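Local coordinates for transcriptional regulatory protein (Chlamydia trachomatis, PDB 3Q7R) that probably activates transcription, its own included, by binding a direct-repeat DNA element, as an atypical response regulator of the OmpR/PhoB subfamily, at residues Pro12-Leu17 against Glu48-Leu53; Val55-Leu60 against Leu77-Phe82. One frame throughout, in Å; residues are numbered along the deposited sequence.

Contact 1: residues Pro12-Leu17 against Glu48-Leu53; sequences PKHVLL and ELSADL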
ATOM      1  N   PRO A  12      -2.804  21.247  -8.816  1.00 26.05           N
ATOM      2  CA  PRO A  12      -2.655  19.800  -8.751  1.00 22.90           C
ATOM      3  C   PRO A  12      -1.618  19.389  -7.699  1.00 23.92           C
ATOM      4  O   PRO A  12      -0.733  20.176  -7.324  1.00 25.91           O
ATOM      5  CB  PRO A  12      -2.191  19.434 -10.164  1.00 24.82           C
ATOM      6  CG  PRO A  12      -1.497  20.658 -10.652  1.00 26.68           C
ATOM      7  CD  PRO A  12      -2.222  21.828 -10.041  1.00 32.65           C
ATOM      8  N   LYS A  13      -1.784  18.178  -7.204  1.00 18.90           N
ATOM      9  CA  LYS A  13      -0.802  17.575  -6.316  1.00 17.28           C
ATOM     10  C   LYS A  13       0.393  17.173  -7.186  1.00 24.22           C
ATOM     11  O   LYS A  13       0.220  16.768  -8.323  1.00 24.49           O
ATOM     12  CB  LYS A  13      -1.385  16.324  -5.676  1.00 22.56           C
ATOM     13  CG  LYS A  13      -2.614  16.580  -4.806  1.00 29.89           C
ATOM     14  CD  LYS A  13      -2.296  17.273  -3.505  1.00 37.51           C
ATOM     15  CE  LYS A  13      -3.522  17.269  -2.538  1.00 44.47           C
ATOM     16  NZ  LYS A  13      -4.123  15.907  -2.300  1.00 45.80           N
ATOM     17  N   HIS A  14       1.587  17.262  -6.637  1.00 19.47           N
ATOM     18  CA  HIS A  14       2.795  16.910  -7.362  1.00 18.34           C
ATOM     19  C   HIS A  14       3.289  15.555  -6.924  1.00 15.54           C
ATOM     20  O   HIS A  14       3.495  15.292  -5.726  1.00 16.18           O
ATOM     21  CB  HIS A  14       3.936  17.917  -7.068  1.00 19.94           C
ATOM     22  CG  HIS A  14       5.219  17.557  -7.768  1.00 21.30           C
ATOM     23  ND1 HIS A  14       6.472  17.968  -7.327  1.00 30.92           N
ATOM     24  CD2 HIS A  14       5.450  16.817  -8.885  1.00 19.80           C
ATOM     25  CE1 HIS A  14       7.397  17.473  -8.126  1.00 30.94           C
ATOM     26  NE2 HIS A  14       6.799  16.774  -9.091  1.00 20.35           N
ATOM     27  N   VAL A  15       3.481  14.701  -7.911  1.00 14.14           N
ATOM     28  CA  VAL A  15       4.022  13.354  -7.683  1.00 15.94           C
ATOM     29  C   VAL A  15       5.390  13.250  -8.348  1.00 13.85           C
ATOM     30  O   VAL A  15       5.506  13.568  -9.540  1.00 17.73           O
ATOM     31  CB  VAL A  15       3.104  12.311  -8.322  1.00 16.84           C
ATOM     32  CG1 VAL A  15       3.663  10.923  -8.065  1.00 20.72           C
ATOM     33  CG2 VAL A  15       1.650  12.474  -7.754  1.00 19.32           C
ATOM     34  N   LEU A  16       6.420  12.849  -7.597  1.00 13.09           N
ATOM     35  CA  LEU A  16       7.758  12.652  -8.188  1.00 15.22           C
ATOM     36  C   LEU A  16       8.005  11.150  -8.258  1.00 13.62           C
ATOM     37  O   LEU A  16       7.947  10.490  -7.242  1.00 15.02           O
ATOM     38  CB  LEU A  16       8.828  13.305  -7.303  1.00 14.05           C
ATOM     39  CG  LEU A  16      10.282  12.900  -7.684  1.00 17.44           C
ATOM     40  CD1 LEU A  16      10.691  13.390  -9.063  1.00 19.39           C
ATOM     41  CD2 LEU A  16      11.322  13.388  -6.594  1.00 17.65           C
ATOM     42  N   LEU A  17       8.221  10.603  -9.464  1.00 12.37           N
ATOM     43  CA  LEU A  17       8.570   9.204  -9.653  1.00 13.67           C
ATOM     44  C   LEU A  17      10.075   9.114  -9.740  1.00 14.61           C
ATOM     45  O   LEU A  17      10.677   9.758 -10.610  1.00 16.78           O
ATOM     46  CB  LEU A  17       7.956   8.679 -10.949  1.00 12.34           C
ATOM     47  CG  LEU A  17       8.318   7.243 -11.318  1.00 12.78           C
ATOM     48  CD1 LEU A  17       7.648   6.229 -10.338  1.00 14.77           C
ATOM     49  CD2 LEU A  17       7.824   6.941 -12.769  1.00 18.97           C
ATOM     50  N   GLU A  48      11.177  16.902  -3.222  1.00 16.41           N
ATOM     51  CA  GLU A  48      11.162  18.288  -3.703  1.00 15.72           C
ATOM     52  C   GLU A  48      10.161  19.048  -2.855  1.00 15.00           C
ATOM     53  O   GLU A  48       9.270  18.440  -2.264  1.00 14.13           O
ATOM     54  CB  GLU A  48      10.813  18.354  -5.202  1.00 19.04           C
ATOM     55  CG  GLU A  48      11.953  17.861  -6.050  1.00 19.01           C
ATOM     56  CD  GLU A  48      11.699  17.804  -7.533  1.00 31.78           C
ATOM     57  OE1 GLU A  48      10.557  18.021  -7.947  1.00 31.05           O
ATOM     58  OE2 GLU A  48      12.680  17.540  -8.282  1.00 31.91           O
ATOM     59  N   LEU A  49      10.328  20.372  -2.760  1.00 17.97           N
ATOM     60  CA  LEU A  49       9.458  21.181  -1.926  1.00 17.18           C
ATOM     61  C   LEU A  49       8.002  21.020  -2.273  1.00 16.91           C
ATOM     62  O   LEU A  49       7.154  21.084  -1.383  1.00 17.50           O
ATOM     63  CB  LEU A  49       9.804  22.674  -2.047  1.00 19.58           C
ATOM     64  CG  LEU A  49      11.147  23.001  -1.436  1.00 19.10           C
ATOM     65  CD1 LEU A  49      11.537  24.456  -1.826  1.00 21.30           C
ATOM     66  CD2 LEU A  49      11.077  22.855   0.094  1.00 18.64           C
ATOM     67  N   SER A  50       7.717  20.866  -3.569  1.00 16.24           N
ATOM     68  CA  SER A  50       6.351  20.719  -4.026  1.00 16.05           C
ATOM     69  C   SER A  50       5.814  19.320  -3.955  1.00 17.11           C
ATOM     70  O   SER A  50       4.632  19.136  -4.136  1.00 20.06           O
ATOM     71  CB  SER A  50       6.223  21.224  -5.452  1.00 17.06           C
ATOM     72  OG  SER A  50       7.088  20.486  -6.302  1.00 20.42           O
ATOM     73  N   ALA A  51       6.671  18.322  -3.707  1.00 17.02           N
ATOM     74  CA  ALA A  51       6.209  16.939  -3.839  1.00 16.77           C
ATOM     75  C   ALA A  51       5.284  16.561  -2.686  1.00 18.12           C
ATOM     76  O   ALA A  51       5.637  16.651  -1.511  1.00 22.60           O
ATOM     77  CB  ALA A  51       7.398  16.006  -3.867  1.00 17.25           C
ATOM     78  N   ASP A  52       4.087  16.157  -3.048  1.00 15.42           N
ATOM     79  CA  ASP A  52       3.151  15.542  -2.099  1.00 18.30           C
ATOM     80  C   ASP A  52       3.459  14.060  -1.927  1.00 21.97           C
ATOM     81  O   ASP A  52       3.338  13.508  -0.810  1.00 21.44           O
ATOM     82  CB  ASP A  52       1.726  15.710  -2.600  1.00 21.42           C
ATOM     83  CG  ASP A  52       1.342  17.188  -2.675  1.00 23.46           C
ATOM     84  OD1 ASP A  52       1.271  17.792  -1.593  1.00 27.64           O
ATOM     85  OD2 ASP A  52       1.178  17.711  -3.780  1.00 23.42           O
ATOM     86  N   LEU A  53       3.846  13.401  -3.015  1.00 14.73           N
ATOM     87  CA  LEU A  53       4.109  11.954  -2.937  1.00 16.21           C
ATOM     88  C   LEU A  53       5.358  11.686  -3.770  1.00 13.62           C
ATOM     89  O   LEU A  53       5.477  12.189  -4.880  1.00 15.69           O
ATOM     90  CB  LEU A  53       2.951  11.169  -3.510  1.00 15.51           C
ATOM     91  CG  LEU A  53       3.184   9.671  -3.695  1.00 15.46           C
ATOM     92  CD1 LEU A  53       3.346   8.992  -2.342  1.00 15.97           C
ATOM     93  CD2 LEU A  53       1.969   9.098  -4.486  1.00 17.03           C
TER
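Val15 and Leu53 pair in parallel, and Leu16 N donates to Leu53 O at 3.0 Å. Val15 CA also brings its hydrogen to the same Leu53 O. One step back the pairing is irregular because the chain turns a corner at Asp52: His14 O takes Asp52 N at 2.9 Å and, more weakly, Leu53 N. Asp52 closes this end with its side chain, OD2 accepting His14 N at 2.9 Å through the anti lone pair, the one turned away from OD1. Thus both backbone polar atoms of His14 are held by Asp52. The Lys13 and Asp52 side chains cross at about a right angle, Lys13 CD lying 3.5 Å from Asp52 OD2.

CG anti to the backbone N (chi1 178°) carries the His14 side chain toward the type I turn Glu48-Ala51. There ND1 and Ser50 OG share a 2.8 Å hydrogen bond, while Glu48 OE1 lies in the ring plane at the edge, 3.2 Å from His14 CE1. NE2 is bonded to Thr40 OG1 of strand 37-42, so both ring nitrogens are engaged, which should restrain the rotation of the ring. Val15 CG1 approaches Leu53 CD2 at 4.4 Å on the face that helix 105-118 packs against. Strand 13-18 thereby joins the start of strand 51-57, the pairing of first and third strands in the 2-1-3-4-5 parallel sheet of a CheY-like receiver domain.

Contact 2: residues Val55-Leu60 against Leu77-Phe82; sequences VCEYSL and LVLLDF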
ATOM      1  N   VAL A  55       7.185   8.425  -5.469  1.00 12.50           N
ATOM      2  CA  VAL A  55       6.981   6.980  -5.753  1.00 12.46           C
ATOM      3  C   VAL A  55       8.370   6.510  -6.117  1.00 11.39           C
ATOM      4  O   VAL A  55       8.945   7.014  -7.070  1.00 12.83           O
ATOM      5  CB  VAL A  55       6.025   6.795  -6.926  1.00 11.48           C
ATOM      6  CG1 VAL A  55       5.906   5.301  -7.239  1.00 11.58           C
ATOM      7  CG2 VAL A  55       4.637   7.322  -6.558  1.00 16.67           C
ATOM      8  N   CYS A  56       8.974   5.623  -5.297  1.00 10.93           N
ATOM      9  CA  CYS A  56      10.393   5.304  -5.525  1.00 11.33           C
ATOM     10  C   CYS A  56      10.620   3.829  -5.779  1.00 11.72           C
ATOM     11  O   CYS A  56      10.142   3.014  -5.004  1.00 11.74           O
ATOM     12  CB  CYS A  56      11.163   5.673  -4.243  1.00 13.00           C
ATOM     13  SG  CYS A  56      12.970   5.590  -4.431  1.00 12.73           S
ATOM     14  N   GLU A  57      11.365   3.496  -6.829  1.00 11.16           N
ATOM     15  CA  GLU A  57      11.766   2.125  -7.001  1.00 11.81           C
ATOM     16  C   GLU A  57      12.559   1.621  -5.784  1.00 11.02           C
ATOM     17  O   GLU A  57      13.459   2.320  -5.261  1.00 12.05           O
ATOM     18  CB  GLU A  57      12.722   2.038  -8.194  1.00 12.93           C
ATOM     19  CG  GLU A  57      12.023   2.369  -9.499  1.00 11.67           C
ATOM     20  CD  GLU A  57      11.099   1.277  -9.962  1.00 15.90           C
ATOM     21  OE1 GLU A  57      10.993   0.205  -9.328  1.00 14.42           O
ATOM     22  OE2 GLU A  57      10.387   1.500 -10.962  1.00 15.99           O
ATOM     23  N   TYR A  58      12.277   0.390  -5.356  1.00 11.53           N
ATOM     24  CA  TYR A  58      13.041  -0.165  -4.248  1.00 11.78           C
ATOM     25  C   TYR A  58      14.550  -0.164  -4.571  1.00 13.26           C
ATOM     26  O   TYR A  58      15.392   0.086  -3.701  1.00 12.24           O
ATOM     27  CB  TYR A  58      12.547  -1.569  -3.939  1.00 11.99           C
ATOM     28  CG  TYR A  58      13.248  -2.190  -2.734  1.00 11.30           C
ATOM     29  CD1 TYR A  58      12.918  -1.753  -1.436  1.00 11.35           C
ATOM     30  CD2 TYR A  58      14.215  -3.161  -2.902  1.00 11.49           C
ATOM     31  CE1 TYR A  58      13.555  -2.323  -0.317  1.00 11.71           C
ATOM     32  CE2 TYR A  58      14.868  -3.726  -1.780  1.00 13.21           C
ATOM     33  CZ  TYR A  58      14.479  -3.299  -0.507  1.00 12.21           C
ATOM     34  OH  TYR A  58      15.119  -3.875   0.606  1.00 13.35           O
ATOM     35  N   SER A  59      14.910  -0.474  -5.818  1.00 11.34           N
ATOM     36  CA  SER A  59      16.314  -0.416  -6.179  1.00 11.37           C
ATOM     37  C   SER A  59      16.967   0.953  -6.057  1.00 12.27           C
ATOM     38  O   SER A  59      18.219   1.029  -6.129  1.00 13.96           O
ATOM     39  CB  SER A  59      16.561  -0.943  -7.592  1.00 13.00           C
ATOM     40  OG  SER A  59      16.233  -2.347  -7.713  1.00 14.73           O
ATOM     41  N   LEU A  60      16.173   2.012  -5.880  1.00 11.97           N
ATOM     42  CA  LEU A  60      16.695   3.369  -5.740  1.00 11.17           C
ATOM     43  C   LEU A  60      16.444   3.894  -4.329  1.00 10.72           C
ATOM     44  O   LEU A  60      16.806   5.041  -4.018  1.00 12.16           O
ATOM     45  CB  LEU A  60      16.114   4.302  -6.765  1.00 10.96           C
ATOM     46  CG  LEU A  60      16.521   3.948  -8.200  1.00 13.43           C
ATOM     47  CD1 LEU A  60      15.700   4.764  -9.243  1.00 14.71           C
ATOM     48  CD2 LEU A  60      18.036   4.164  -8.326  1.00 15.11           C
ATOM     49  N   LEU A  77       5.795   6.062  -1.618  1.00 11.64           N
ATOM     50  CA  LEU A  77       5.258   4.743  -1.954  1.00 12.34           C
ATOM     51  C   LEU A  77       6.358   4.034  -2.704  1.00 13.66           C
ATOM     52  O   LEU A  77       6.947   4.633  -3.626  1.00 13.68           O
ATOM     53  CB  LEU A  77       4.037   4.921  -2.892  1.00 13.05           C
ATOM     54  CG  LEU A  77       3.452   3.647  -3.546  1.00 12.71           C
ATOM     55  CD1 LEU A  77       2.776   2.779  -2.490  1.00 15.94           C
ATOM     56  CD2 LEU A  77       2.416   4.064  -4.602  1.00 14.85           C
ATOM     57  N   VAL A  78       6.614   2.781  -2.353  1.00 11.44           N
ATOM     58  CA  VAL A  78       7.764   2.060  -2.913  1.00  9.97           C
ATOM     59  C   VAL A  78       7.327   1.029  -3.961  1.00 12.71           C
ATOM     60  O   VAL A  78       6.306   0.368  -3.796  1.00 12.55           O
ATOM     61  CB  VAL A  78       8.528   1.381  -1.770  1.00  9.38           C
ATOM     62  CG1 VAL A  78       9.573   0.422  -2.318  1.00 14.55           C
ATOM     63  CG2 VAL A  78       9.123   2.431  -0.846  1.00 11.83           C
ATOM     64  N   LEU A  79       8.076   0.924  -5.061  1.00 11.59           N
ATOM     65  CA  LEU A  79       7.777  -0.060  -6.100  1.00 11.04           C
ATOM     66  C   LEU A  79       8.809  -1.181  -6.040  1.00 12.09           C
ATOM     67  O   LEU A  79      10.012  -0.932  -6.177  1.00 13.56           O
ATOM     68  CB  LEU A  79       7.826   0.555  -7.490  1.00 11.27           C
ATOM     69  CG  LEU A  79       6.996   1.819  -7.672  1.00 14.69           C
ATOM     70  CD1 LEU A  79       7.059   2.229  -9.205  1.00 14.32           C
ATOM     71  CD2 LEU A  79       5.544   1.560  -7.180  1.00 14.37           C
ATOM     72  N   LEU A  80       8.343  -2.400  -5.836  1.00 11.60           N
ATOM     73  CA  LEU A  80       9.251  -3.563  -5.656  1.00 10.69           C
ATOM     74  C   LEU A  80       9.230  -4.478  -6.875  1.00 13.19           C
ATOM     75  O   LEU A  80       8.166  -4.777  -7.400  1.00 14.58           O
ATOM     76  CB  LEU A  80       8.771  -4.450  -4.489  1.00 13.74           C
ATOM     77  CG  LEU A  80       9.420  -4.128  -3.182  1.00 14.50           C
ATOM     78  CD1 LEU A  80       8.637  -4.746  -2.027  1.00 15.89           C
ATOM     79  CD2 LEU A  80      10.844  -4.747  -3.168  1.00 14.45           C
ATOM     80  N   ASP A  81      10.385  -4.994  -7.276  1.00 11.22           N
ATOM     81  CA  ASP A  81      10.383  -5.976  -8.384  1.00 14.43           C
ATOM     82  C   ASP A  81       9.921  -7.363  -7.942  1.00 16.43           C
ATOM     83  O   ASP A  81       9.548  -8.186  -8.809  1.00 16.19           O
ATOM     84  CB  ASP A  81      11.806  -6.191  -8.913  1.00 13.81           C
ATOM     85  CG  ASP A  81      12.366  -4.991  -9.665  1.00 14.79           C
ATOM     86  OD1 ASP A  81      11.612  -4.155 -10.192  1.00 15.92           O
ATOM     87  OD2 ASP A  81      13.616  -4.974  -9.875  1.00 15.00           O
ATOM     88  N   PHE A  82       9.997  -7.667  -6.654  1.00 12.94           N
ATOM     89  CA  PHE A  82       9.920  -9.056  -6.200  1.00 14.11           C
ATOM     90  C   PHE A  82       9.266  -9.119  -4.819  1.00 11.73           C
ATOM     91  O   PHE A  82       9.206  -8.111  -4.078  1.00 13.84           O
ATOM     92  CB  PHE A  82      11.366  -9.653  -6.080  1.00 15.13           C
ATOM     93  CG  PHE A  82      12.236  -8.850  -5.122  1.00 14.10           C
ATOM     94  CD1 PHE A  82      12.192  -9.126  -3.772  1.00 13.26           C
ATOM     95  CD2 PHE A  82      13.057  -7.791  -5.597  1.00 14.50           C
ATOM     96  CE1 PHE A  82      12.925  -8.341  -2.855  1.00 13.59           C
ATOM     97  CE2 PHE A  82      13.761  -6.988  -4.721  1.00 16.03           C
ATOM     98  CZ  PHE A  82      13.726  -7.269  -3.340  1.00 11.79           C
TER
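Strands 51-57 and 75-80 are the third and fourth of the receiver sheet, and Val55, Cys56 and Glu57 run parallel to Leu77, Val78 and Leu79. Cys56 N donates to Leu77 O at 2.8 Å, Leu79 N to Cys56 O at 2.9 Å, and Tyr58 N to Leu79 O at 2.7 Å, carrying the pairing past the strand end into the 3-10 turn 58-60. On the face of Val55 and Leu79, Val55 CG1 sits against Leu79 CG at 3.7 Å.

At the C-terminal ends of the strands, where receiver domains have their acidic pocket, Glu57 bends at chi2 (-73°), which brings CD back toward Leu79; Glu57 OE2 is 3.8 Å from Leu79 CD1. Its OE1 and Asp81 OD1, 4.5 Å apart, both salt-bridge to Arg101, which probably offsets their like charges; OE2 is bonded to Ser19 and His21.

Tyr58 CG, anti to the backbone N (chi1 -177°), leads the ring alongside Leu80, whose CD2 lies over one ring face, 4.0 Å from the centroid. Val78 CG1 meets the ring edge. The same Leu80 CD2 stands over a face of Phe82, offset toward the rim, and Phe82 CZ approaches Tyr58 CE2 at 4.0 Å.

Contact 1 and contact 2 share strand 51-57, the middle strand of the five, which pairs with strand 13-18 on one flank and strand 75-80 on the other. Their centres lie about 17 Å apart, on opposite sides of the chain's centre. Contact 1 holds the N-terminal end of this strand and contact 2 its C-terminal end. They meet through a probable hydrogen bond from Val55 N to Leu16 O at 2.8 Å, which continues the pairing begun at Leu53. Val15 CG1 packs on Val55 CG2 at 4.0 Å, joining their apolar faces. Glu57 and Asp81 of contact 2, bridged by Arg101, lie where receiver domains have their acidic pocket, at the opposite end of strand 51-57 from the Glu48-Ala51 turn that holds His14.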